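PDB 4QRO: gamma-resorcylate decarboxylase from Polaromonas, which probably catalyses the manganese-dependent, non-oxidative decarboxylation of gamma-resorcylate (2,6-dihydroxybenzoate) to resorcinol. Local coordinates for residues Thr13-Met18 against Ala77-Asp82; Phe83-Val88 against Leu120-Ala125; Pro139-Met144 against Gly190-Val195; Gly204-Tyr209 against Val250-Glu255. All blocks are in the same frame, centred on the assembly; numbering follows the deposited sequence.

Contact 1 (Thr13-Met18 against Ala77-Asp82); sequences TEETLM and ARRAND
The guanidinium of Arg79 and the carboxylate of Glu15 meet edge to edge, their planes 28° apart, so the two flat groups are moderately twisted against each other and neither lies over a face of the other. Glu15 CD sits in the guanidinium plane, at the side bounded by NE and NH2. From this side Arg79 grips the acid with two nitrogens, one for each oxygen. NH2 donates to Glu15 OE1 at 2.7 Å, and NE donates to Glu15 OE2 at 3.1 Å in the straighter bond (169°). Both oxygens are met on their syn sides, with the donors tilted somewhat out of the carboxylate plane. This paired salt bridge fixes the rotation of both end groups.

The chains cross at about a right angle. Glu15 reaches out extended, with CG anti to the backbone N, whereas Arg79 bends at its third torsion (chi3 -68°) and turns the side of its guanidinium to the acid. Thr76, just ahead of 77-82 on the same helix, adds a hydroxyl bond to Glu15 OE1, so this oxygen has two partners.

Glu15 itself rides on a short helical turn whose start is secured by a capping box. Thr13 N donates to Thr16 OG1 at 3.2 Å, and the reciprocal bond from Thr16 N to Thr13 OG1 is weak. The result is a surface salt bridge that ties the turn following strand 4-11, the strand carrying the manganese ligands Glu8 and His10, to the outer helix 70-90 of an amidohydrolase (beta/alpha)8 barrel.

Contact 2 (Phe83-Val88 against Leu120-Ala125); sequences FLAEQV and LGFVGA
Leu84 and Phe122 make the inner part of an apolar contact between helix 70-90 and the loop that leads from helix 106-118 into strand 125-128 of the amidohydrolase (beta/alpha)8 barrel. The ring presents its far end. Phe122 CZ lies 3.8 Å from Leu84 CG and about as far from Leu84 CB and CD2, so it nestles against the branch of the leucine and not against one methyl alone. Leu84 extends to it with CG anti to the backbone N (chi1 178°), and Leu84 also touches Leu57 of strand 52-59.

A second apolar pair lies nearer the surface. Leu120 CD2 approaches the methyl of Ala85 at 3.9 Å, and the same methyl faces Phe122 CE1 at 4.2 Å. The small alanine thus lets the loop come close to the helix, with Ala85 CA and Leu120 CA 6.0 Å apart. Leu120 CB, from the same loop as the ring, rests over one face of Phe122, offset toward the rim.

Contact of the ring with backbone forms the third kind. Ala85 N lies in the ring plane, 3.8 Å from Phe122 CZ, so the helix backbone borders the rim of the ring.

Between the two segments there are no salt bridges or polar bonds. Cohesion therefore comes from burying hydrocarbon and from the fit of one aromatic ring end against a helix, with little directional constraint beyond shape.

Contact 3 (Pro139-Met144 against Gly190-Val195); sequences PLYYDM and GQETAV
Tyr141 and Glu192 meet through their polar ends, and the contact is tight at one oxygen. Tyr141 OH donates to Glu192 OE2 at 2.7 Å, using the syn lone pair of that oxygen. OE2 lies at the edge of the ring near its plane, and it also comes within 3.3 Å of Tyr141 CE2. Ring and carboxylate are turned 31° against each other. Glu192 leaves its helix with CG anti to the backbone N and then bends at the second torsion (chi2 61°), which swings the acid round to the tyrosine.

The looser side belongs to the other carboxylate oxygen. Glu192 OE1 stays 3.8 Å from Tyr141 OH, and a water spans the difference, donating to OE1 at 2.8 Å and to Tyr141 OH at 3.2 Å. The phenol oxygen therefore gives one bond to the acid and receives one from the water, and both carboxylate oxygens have a partner in this buried place. The backbones stay well apart, with 10.1 Å between Tyr141 CA and Val195 CA, so only side chains, helped by the water, join the segments.

Other side chains surround this bond. Arg199 makes a cation-pi contact with the Tyr141 ring, His196 meets that ring edge-to-face, and Ile175 of the second subunit packs on both Tyr141 and Glu192. The bond thus ties a loop after strand 125-128 to helix 188-202, whose Phe189 lines the inhibitor pocket, at the dimer interface of this amidohydrolase barrel.

Contact 4 (Gly204-Tyr209 against Val250-Glu255); sequences GLFDKY and VDYFNE
Asp207 and Tyr252 both hold CG anti to the carbonyl carbon (chi1 -54° in Tyr252), and these torsions send the acid and the phenol toward each other where the short helix 205-208, which follows helix 188-202, meets helix 249-256 on the amidohydrolase (beta/alpha)8 barrel. Phe206 marks the nearest approach of the two backbones, with Phe206 CA and Tyr252 CA 6.7 Å apart.

The apolar part lies beside the root of the tyrosine. Phe206 CB approaches Tyr252 CD1 at 3.5 Å, while Phe206 CD2 meets Tyr252 CB at 4.0 Å, so each ring leans on the first carbon of the other side chain without a ring stack. Met201 of helix 188-202 touches both residues.

At its far end the tyrosine turns polar. The Asp207 and Tyr252 side chains cross at about a right angle, and the carboxylate plane is turned 64° from the ring, with OD1 near the ring plane at its edge. The backbone just before helix 249-256 completes the site: Lys246 N bonds to Asp207 OD2, and Arg247 N bonds to the Tyr252 hydroxyl. The acid and the phenol thus each accept from one of two successive peptide nitrogens, with the tyrosine buried. The central link is short: Tyr252 OH donates to Asp207 OD1 at 2.5 Å, on the syn side of the carboxylate and 23° out of its plane.

Contacts 1 and 2 share helix 70-90 and touch each other, the carbonyl of Asn81 lying against the Phe122 ring. Along this one helix the chemistry changes with depth: contact 1 is an ionic pair at the surface, contact 2 a partly buried hydrocarbon fit. Contacts 3 and 4 are buried, and each centres on a tyrosine hydroxyl donating to a carboxylate. Water completes contact 3, backbone nitrogens contact 4. They sit on consecutive helices, 188-202 and 205-208, with centres about 16 Å apart. Contact 3 alone is reached by the second subunit. Contacts 1 and 4 lie on opposite sides of the chain's centre, about 33 Å apart between centres.

Contact 1 (Thr13-Met18 against Ala77-Asp82)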
# COMPACT_ATOMS: atom_id res chain seq x y z
N THR A 13 -23.31 -2.78 -18.85
CA THR A 13 -24.31 -3.37 -19.75
C THR A 13 -24.89 -4.61 -19.07
O THR A 13 -24.33 -5.09 -18.06
CB THR A 13 -23.71 -3.72 -21.12
OG1 THR A 13 -22.65 -4.68 -20.96
CG2 THR A 13 -23.15 -2.48 -21.79
N GLU A 14 -26.02 -5.13 -19.56
CA GLU A 14 -26.57 -6.38 -19.00
C GLU A 14 -25.52 -7.49 -19.07
O GLU A 14 -25.38 -8.30 -18.17
CB GLU A 14 -27.88 -6.79 -19.70
CG GLU A 14 -29.12 -6.03 -19.21
CD GLU A 14 -29.51 -6.33 -17.75
OE1 GLU A 14 -29.00 -7.31 -17.17
OE2 GLU A 14 -30.34 -5.58 -17.18
N GLU A 15 -24.75 -7.47 -20.15
CA GLU A 15 -23.66 -8.41 -20.37
C GLU A 15 -22.60 -8.38 -19.25
O GLU A 15 -22.09 -9.43 -18.89
CB GLU A 15 -23.02 -8.10 -21.71
CG GLU A 15 -22.00 -9.13 -22.16
CD GLU A 15 -21.50 -8.88 -23.57
OE1 GLU A 15 -20.81 -9.77 -24.09
OE2 GLU A 15 -21.79 -7.81 -24.16
N THR A 16 -22.28 -7.20 -18.71
CA THR A 16 -21.19 -7.08 -17.72
C THR A 16 -21.68 -6.84 -16.31
O THR A 16 -20.89 -6.82 -15.37
CB THR A 16 -20.23 -5.91 -18.05
OG1 THR A 16 -20.93 -4.66 -17.92
CG2 THR A 16 -19.65 -6.06 -19.44
N LEU A 17 -22.99 -6.67 -16.16
CA LEU A 17 -23.59 -6.28 -14.88
C LEU A 17 -23.21 -7.15 -13.70
O LEU A 17 -22.87 -6.65 -12.61
CB LEU A 17 -25.10 -6.25 -15.04
CG LEU A 17 -25.94 -5.84 -13.83
CD1 LEU A 17 -25.65 -4.40 -13.43
CD2 LEU A 17 -27.43 -6.06 -14.13
N MET A 18 -23.27 -8.46 -13.90
CA MET A 18 -23.08 -9.39 -12.79
C MET A 18 -21.64 -9.37 -12.25
O MET A 18 -21.39 -9.84 -11.14
CB MET A 18 -23.56 -10.81 -13.17
CG MET A 18 -25.06 -10.86 -13.49
SD MET A 18 -26.10 -9.91 -12.33
CE MET A 18 -25.89 -10.98 -10.90
N ALA A 77 -15.89 -5.87 -25.78
CA ALA A 77 -15.36 -4.50 -25.77
C ALA A 77 -16.02 -3.64 -26.87
O ALA A 77 -16.42 -2.50 -26.65
CB ALA A 77 -13.84 -4.52 -25.93
N ARG A 78 -16.14 -4.19 -28.06
CA ARG A 78 -16.72 -3.46 -29.21
C ARG A 78 -18.18 -3.10 -28.98
O ARG A 78 -18.60 -1.97 -29.25
CB ARG A 78 -16.54 -4.28 -30.49
CG ARG A 78 -15.09 -4.25 -30.98
CD ARG A 78 -14.84 -5.14 -32.19
NE ARG A 78 -15.76 -4.85 -33.28
CZ ARG A 78 -15.54 -4.03 -34.31
NH1 ARG A 78 -14.38 -3.39 -34.47
NH2 ARG A 78 -16.49 -3.88 -35.23
N ARG A 79 -18.94 -4.05 -28.45
CA ARG A 79 -20.34 -3.83 -28.06
C ARG A 79 -20.45 -2.76 -26.97
O ARG A 79 -21.31 -1.87 -27.05
CB ARG A 79 -20.98 -5.13 -27.57
CG ARG A 79 -21.44 -6.06 -28.68
CD ARG A 79 -22.42 -7.08 -28.14
NE ARG A 79 -21.74 -8.01 -27.25
CZ ARG A 79 -21.09 -9.10 -27.64
NH1 ARG A 79 -21.04 -9.45 -28.93
NH2 ARG A 79 -20.49 -9.86 -26.75
N ALA A 80 -19.59 -2.85 -25.95
CA ALA A 80 -19.62 -1.91 -24.83
C ALA A 80 -19.25 -0.52 -25.27
O ALA A 80 -19.85 0.44 -24.82
CB ALA A 80 -18.70 -2.37 -23.68
N ASN A 81 -18.27 -0.41 -26.17
CA ASN A 81 -17.81 0.88 -26.63
C ASN A 81 -18.83 1.50 -27.59
O ASN A 81 -19.05 2.72 -27.56
CB ASN A 81 -16.45 0.72 -27.30
CG ASN A 81 -15.36 0.32 -26.31
OD1 ASN A 81 -15.44 0.66 -25.13
ND2 ASN A 81 -14.35 -0.41 -26.80
N ASP A 82 -19.48 0.68 -28.42
CA ASP A 82 -20.56 1.19 -29.29
C ASP A 82 -21.75 1.67 -28.46
O ASP A 82 -22.32 2.71 -28.75
CB ASP A 82 -21.04 0.13 -30.30
CG ASP A 82 -20.04 -0.13 -31.41
OD1 ASP A 82 -19.25 0.77 -31.75
OD2 ASP A 82 -20.05 -1.26 -31.95

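Contact 2 (Phe83-Val88 against Leu120-Ala125)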
# COMPACT_ATOMS: atom_id res chain seq x y z
N PHE A 83 -22.13 0.92 -27.44
CA PHE A 83 -23.20 1.32 -26.53
C PHE A 83 -22.87 2.62 -25.83
O PHE A 83 -23.69 3.51 -25.78
CB PHE A 83 -23.45 0.25 -25.48
CG PHE A 83 -24.36 0.66 -24.36
CD1 PHE A 83 -25.73 0.68 -24.53
CD2 PHE A 83 -23.84 1.00 -23.12
CE1 PHE A 83 -26.58 1.02 -23.49
CE2 PHE A 83 -24.68 1.35 -22.07
CZ PHE A 83 -26.05 1.36 -22.25
N LEU A 84 -21.65 2.73 -25.31
CA LEU A 84 -21.20 3.94 -24.65
C LEU A 84 -21.21 5.17 -25.62
O LEU A 84 -21.71 6.23 -25.25
CB LEU A 84 -19.82 3.71 -24.05
CG LEU A 84 -19.21 4.93 -23.37
CD1 LEU A 84 -20.21 5.58 -22.41
CD2 LEU A 84 -17.94 4.49 -22.65
N ALA A 85 -20.73 5.00 -26.85
CA ALA A 85 -20.81 6.06 -27.87
C ALA A 85 -22.23 6.60 -28.11
O ALA A 85 -22.42 7.82 -28.21
CB ALA A 85 -20.21 5.60 -29.17
N GLU A 86 -23.20 5.68 -28.22
CA GLU A 86 -24.64 6.01 -28.35
C GLU A 86 -25.14 6.80 -27.16
O GLU A 86 -25.86 7.78 -27.33
CB GLU A 86 -25.48 4.73 -28.51
CG GLU A 86 -25.29 4.04 -29.85
CD GLU A 86 -25.70 2.57 -29.83
OE1 GLU A 86 -25.17 1.81 -30.66
OE2 GLU A 86 -26.53 2.18 -28.98
N GLN A 87 -24.75 6.39 -25.95
CA GLN A 87 -25.18 7.06 -24.74
C GLN A 87 -24.57 8.47 -24.64
O GLN A 87 -25.28 9.42 -24.34
CB GLN A 87 -24.84 6.21 -23.50
CG GLN A 87 -25.59 4.87 -23.46
CD GLN A 87 -27.11 5.04 -23.40
OE1 GLN A 87 -27.63 5.69 -22.50
NE2 GLN A 87 -27.81 4.47 -24.36
N VAL A 88 -23.28 8.59 -24.94
CA VAL A 88 -22.61 9.88 -24.95
C VAL A 88 -23.35 10.80 -25.91
O VAL A 88 -23.64 11.96 -25.56
CB VAL A 88 -21.12 9.77 -25.36
CG1 VAL A 88 -20.53 11.14 -25.64
CG2 VAL A 88 -20.33 9.09 -24.26
N LEU A 120 -15.18 7.01 -32.52
CA LEU A 120 -16.18 7.21 -31.46
C LEU A 120 -15.97 8.47 -30.60
O LEU A 120 -16.88 8.86 -29.87
CB LEU A 120 -16.30 5.96 -30.58
CG LEU A 120 -16.58 4.66 -31.33
CD1 LEU A 120 -16.64 3.48 -30.36
CD2 LEU A 120 -17.87 4.76 -32.14
N GLY A 121 -14.80 9.09 -30.69
CA GLY A 121 -14.53 10.35 -30.00
C GLY A 121 -14.21 10.15 -28.51
O GLY A 121 -14.33 11.09 -27.73
N PHE A 122 -13.80 8.95 -28.12
CA PHE A 122 -13.41 8.70 -26.72
C PHE A 122 -12.12 9.40 -26.38
O PHE A 122 -11.30 9.68 -27.26
CB PHE A 122 -13.27 7.20 -26.43
CG PHE A 122 -14.57 6.43 -26.44
CD1 PHE A 122 -15.80 7.06 -26.64
CD2 PHE A 122 -14.56 5.07 -26.21
CE1 PHE A 122 -16.97 6.32 -26.65
CE2 PHE A 122 -15.73 4.33 -26.19
CZ PHE A 122 -16.94 4.96 -26.41
N VAL A 123 -11.90 9.61 -25.09
CA VAL A 123 -10.83 10.51 -24.66
C VAL A 123 -9.69 9.80 -23.93
O VAL A 123 -8.76 10.44 -23.45
CB VAL A 123 -11.36 11.70 -23.82
CG1 VAL A 123 -12.36 12.52 -24.62
CG2 VAL A 123 -11.98 11.21 -22.51
N GLY A 124 -9.75 8.47 -23.87
CA GLY A 124 -8.76 7.69 -23.13
C GLY A 124 -9.26 6.28 -23.09
O GLY A 124 -10.25 5.97 -23.77
N ALA A 125 -8.58 5.45 -22.31
CA ALA A 125 -8.98 4.06 -22.07
C ALA A 125 -9.00 3.80 -20.58
O ALA A 125 -8.25 4.44 -19.83
CB ALA A 125 -7.99 3.13 -22.73

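Contact 3 (Pro139-Met144 against Gly190-Val195)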
# COMPACT_ATOMS: atom_id res chain seq x y z
N PRO A 139 -1.31 -14.54 -15.39
CA PRO A 139 -1.94 -13.24 -15.65
C PRO A 139 -1.04 -12.26 -16.44
O PRO A 139 0.19 -12.22 -16.30
CB PRO A 139 -2.26 -12.70 -14.25
CG PRO A 139 -1.41 -13.47 -13.30
CD PRO A 139 -1.17 -14.81 -13.94
N LEU A 140 -1.70 -11.46 -17.26
CA LEU A 140 -1.05 -10.60 -18.18
C LEU A 140 -0.98 -9.18 -17.60
O LEU A 140 -2.01 -8.55 -17.36
CB LEU A 140 -1.83 -10.63 -19.48
CG LEU A 140 -1.84 -11.98 -20.20
CD1 LEU A 140 -2.78 -11.85 -21.38
CD2 LEU A 140 -0.46 -12.39 -20.71
N TYR A 141 0.24 -8.73 -17.33
CA TYR A 141 0.54 -7.38 -16.92
C TYR A 141 1.15 -6.60 -18.08
O TYR A 141 1.92 -7.13 -18.86
CB TYR A 141 1.50 -7.39 -15.72
CG TYR A 141 0.84 -7.91 -14.46
CD1 TYR A 141 0.77 -9.29 -14.19
CD2 TYR A 141 0.26 -7.03 -13.56
CE1 TYR A 141 0.12 -9.75 -13.04
CE2 TYR A 141 -0.38 -7.48 -12.43
CZ TYR A 141 -0.44 -8.83 -12.16
OH TYR A 141 -1.07 -9.24 -11.00
N TYR A 142 0.93 -5.30 -18.07
CA TYR A 142 1.17 -4.48 -19.28
C TYR A 142 2.60 -3.90 -19.36
O TYR A 142 2.89 -3.15 -20.26
CB TYR A 142 0.05 -3.44 -19.44
CG TYR A 142 -1.31 -4.07 -19.24
CD1 TYR A 142 -1.65 -5.27 -19.89
CD2 TYR A 142 -2.27 -3.48 -18.42
CE1 TYR A 142 -2.89 -5.87 -19.70
CE2 TYR A 142 -3.52 -4.08 -18.22
CZ TYR A 142 -3.82 -5.28 -18.88
OH TYR A 142 -5.05 -5.90 -18.69
N ASP A 143 3.47 -4.31 -18.43
CA ASP A 143 4.91 -4.10 -18.58
C ASP A 143 5.53 -5.13 -19.51
O ASP A 143 6.61 -4.88 -20.03
CB ASP A 143 5.64 -4.17 -17.23
CG ASP A 143 5.39 -5.48 -16.52
OD1 ASP A 143 4.24 -5.73 -16.13
OD2 ASP A 143 6.35 -6.26 -16.34
N MET A 144 4.88 -6.27 -19.69
CA MET A 144 5.45 -7.39 -20.48
C MET A 144 5.71 -6.91 -21.92
O MET A 144 4.96 -6.09 -22.44
CB MET A 144 4.55 -8.62 -20.46
CG MET A 144 4.33 -9.25 -19.09
SD MET A 144 2.89 -10.38 -19.08
CE MET A 144 3.08 -11.26 -17.53
N GLY A 190 -6.05 -1.87 -3.98
CA GLY A 190 -4.99 -0.88 -3.95
C GLY A 190 -3.61 -1.51 -4.10
O GLY A 190 -2.79 -1.02 -4.89
N GLN A 191 -3.34 -2.60 -3.37
CA GLN A 191 -2.07 -3.33 -3.54
C GLN A 191 -1.87 -3.81 -4.98
O GLN A 191 -0.79 -3.63 -5.56
CB GLN A 191 -1.97 -4.54 -2.58
CG GLN A 191 -1.10 -5.70 -3.06
CD GLN A 191 0.38 -5.42 -3.02
OE1 GLN A 191 0.81 -4.32 -2.64
NE2 GLN A 191 1.17 -6.40 -3.38
N GLU A 192 -2.89 -4.43 -5.54
CA GLU A 192 -2.84 -4.97 -6.90
C GLU A 192 -2.47 -3.87 -7.90
O GLU A 192 -1.57 -4.05 -8.74
CB GLU A 192 -4.19 -5.58 -7.26
CG GLU A 192 -4.25 -6.15 -8.66
CD GLU A 192 -3.25 -7.27 -8.91
OE1 GLU A 192 -3.06 -8.15 -8.01
OE2 GLU A 192 -2.66 -7.26 -10.02
N THR A 193 -3.11 -2.73 -7.77
CA THR A 193 -2.95 -1.64 -8.73
C THR A 193 -1.63 -0.87 -8.52
O THR A 193 -0.96 -0.50 -9.48
CB THR A 193 -4.18 -0.71 -8.63
OG1 THR A 193 -5.38 -1.52 -8.64
CG2 THR A 193 -4.20 0.30 -9.74
N ALA A 194 -1.27 -0.64 -7.26
CA ALA A 194 0.03 -0.04 -6.94
C ALA A 194 1.16 -0.87 -7.53
O ALA A 194 2.08 -0.32 -8.12
CB ALA A 194 0.20 0.11 -5.43
N VAL A 195 1.11 -2.20 -7.37
CA VAL A 195 2.19 -3.04 -7.90
C VAL A 195 2.21 -3.07 -9.43
O VAL A 195 3.28 -2.98 -10.03
CB VAL A 195 2.15 -4.45 -7.29
CG1 VAL A 195 3.15 -5.35 -7.98
CG2 VAL A 195 2.47 -4.35 -5.80
O HOH W 1 -1.90 -10.70 -8.25

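Contact 4 (Gly204-Tyr209 against Val250-Glu255)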
# COMPACT_ATOMS: atom_id res chain seq x y z
N GLY A 204 11.02 0.32 -17.60
CA GLY A 204 11.64 1.20 -18.60
C GLY A 204 10.68 1.65 -19.68
O GLY A 204 11.07 2.31 -20.65
N LEU A 205 9.41 1.32 -19.53
CA LEU A 205 8.39 1.75 -20.51
C LEU A 205 8.41 3.25 -20.77
O LEU A 205 8.23 3.71 -21.90
CB LEU A 205 7.00 1.36 -20.00
CG LEU A 205 5.85 1.62 -20.94
CD1 LEU A 205 5.99 0.70 -22.16
CD2 LEU A 205 4.53 1.36 -20.23
N PHE A 206 8.62 4.02 -19.71
CA PHE A 206 8.53 5.48 -19.82
C PHE A 206 9.83 6.14 -20.28
O PHE A 206 9.82 7.34 -20.57
CB PHE A 206 8.01 6.09 -18.51
CG PHE A 206 6.70 5.52 -18.08
CD1 PHE A 206 5.53 5.80 -18.79
CD2 PHE A 206 6.61 4.68 -16.97
CE1 PHE A 206 4.33 5.23 -18.41
CE2 PHE A 206 5.41 4.13 -16.59
CZ PHE A 206 4.26 4.40 -17.30
N ASP A 207 10.92 5.37 -20.35
CA ASP A 207 12.15 5.79 -21.05
C ASP A 207 11.89 5.75 -22.56
O ASP A 207 12.28 6.64 -23.31
CB ASP A 207 13.31 4.86 -20.72
CG ASP A 207 13.75 4.95 -19.28
OD1 ASP A 207 13.59 6.03 -18.68
OD2 ASP A 207 14.28 3.94 -18.77
N LYS A 208 11.22 4.70 -23.00
CA LYS A 208 10.92 4.51 -24.44
C LYS A 208 9.76 5.40 -24.94
O LYS A 208 9.81 5.93 -26.05
CB LYS A 208 10.59 3.04 -24.66
CG LYS A 208 10.21 2.67 -26.09
CD LYS A 208 11.36 2.94 -27.05
CE LYS A 208 10.96 2.60 -28.48
NZ LYS A 208 11.95 3.16 -29.43
N TYR A 209 8.69 5.51 -24.14
CA TYR A 209 7.52 6.31 -24.50
C TYR A 209 7.29 7.35 -23.40
O TYR A 209 6.37 7.24 -22.60
CB TYR A 209 6.28 5.41 -24.68
CG TYR A 209 6.54 4.27 -25.60
CD1 TYR A 209 6.86 4.49 -26.96
CD2 TYR A 209 6.49 2.97 -25.14
CE1 TYR A 209 7.13 3.42 -27.81
CE2 TYR A 209 6.76 1.90 -25.98
CZ TYR A 209 7.08 2.13 -27.30
OH TYR A 209 7.33 1.05 -28.10
N VAL A 250 10.41 7.49 -8.64
CA VAL A 250 9.72 8.75 -8.38
C VAL A 250 9.72 9.68 -9.61
O VAL A 250 8.80 10.48 -9.77
CB VAL A 250 10.29 9.49 -7.14
CG1 VAL A 250 11.68 10.05 -7.42
CG2 VAL A 250 9.34 10.61 -6.71
N ASP A 251 10.73 9.57 -10.46
CA ASP A 251 10.79 10.37 -11.70
C ASP A 251 9.62 10.03 -12.63
O ASP A 251 8.96 10.92 -13.13
CB ASP A 251 12.13 10.19 -12.44
CG ASP A 251 13.32 10.76 -11.67
OD1 ASP A 251 13.17 11.80 -11.02
OD2 ASP A 251 14.40 10.14 -11.70
N TYR A 252 9.35 8.75 -12.81
CA TYR A 252 8.23 8.31 -13.70
C TYR A 252 6.87 8.60 -13.08
O TYR A 252 5.94 9.01 -13.75
CB TYR A 252 8.37 6.82 -14.04
CG TYR A 252 9.74 6.50 -14.62
CD1 TYR A 252 10.14 7.03 -15.85
CD2 TYR A 252 10.64 5.71 -13.93
CE1 TYR A 252 11.38 6.75 -16.38
CE2 TYR A 252 11.89 5.43 -14.44
CZ TYR A 252 12.26 5.95 -15.67
OH TYR A 252 13.51 5.68 -16.17
N PHE A 253 6.78 8.45 -11.77
CA PHE A 253 5.57 8.82 -11.05
C PHE A 253 5.25 10.30 -11.25
O PHE A 253 4.10 10.68 -11.56
CB PHE A 253 5.77 8.49 -9.55
CG PHE A 253 4.51 8.56 -8.74
CD1 PHE A 253 3.40 7.80 -9.07
CD2 PHE A 253 4.45 9.36 -7.58
CE1 PHE A 253 2.23 7.86 -8.30
CE2 PHE A 253 3.29 9.42 -6.82
CZ PHE A 253 2.18 8.67 -7.17
N ASN A 254 6.27 11.14 -11.08
CA ASN A 254 6.06 12.58 -11.14
C ASN A 254 5.76 13.05 -12.55
O ASN A 254 5.01 13.99 -12.73
CB ASN A 254 7.28 13.35 -10.66
CG ASN A 254 7.44 13.35 -9.14
OD1 ASN A 254 8.50 13.73 -8.62
ND2 ASN A 254 6.42 12.95 -8.44
N GLU A 255 6.37 12.39 -13.53
CA GLU A 255 6.27 12.82 -14.93
C GLU A 255 5.16 12.19 -15.78
O GLU A 255 4.73 12.81 -16.75
CB GLU A 255 7.61 12.64 -15.62
CG GLU A 255 8.64 13.64 -15.16
CD GLU A 255 10.04 13.27 -15.59
OE1 GLU A 255 10.19 12.37 -16.45
OE2 GLU A 255 10.98 13.87 -15.06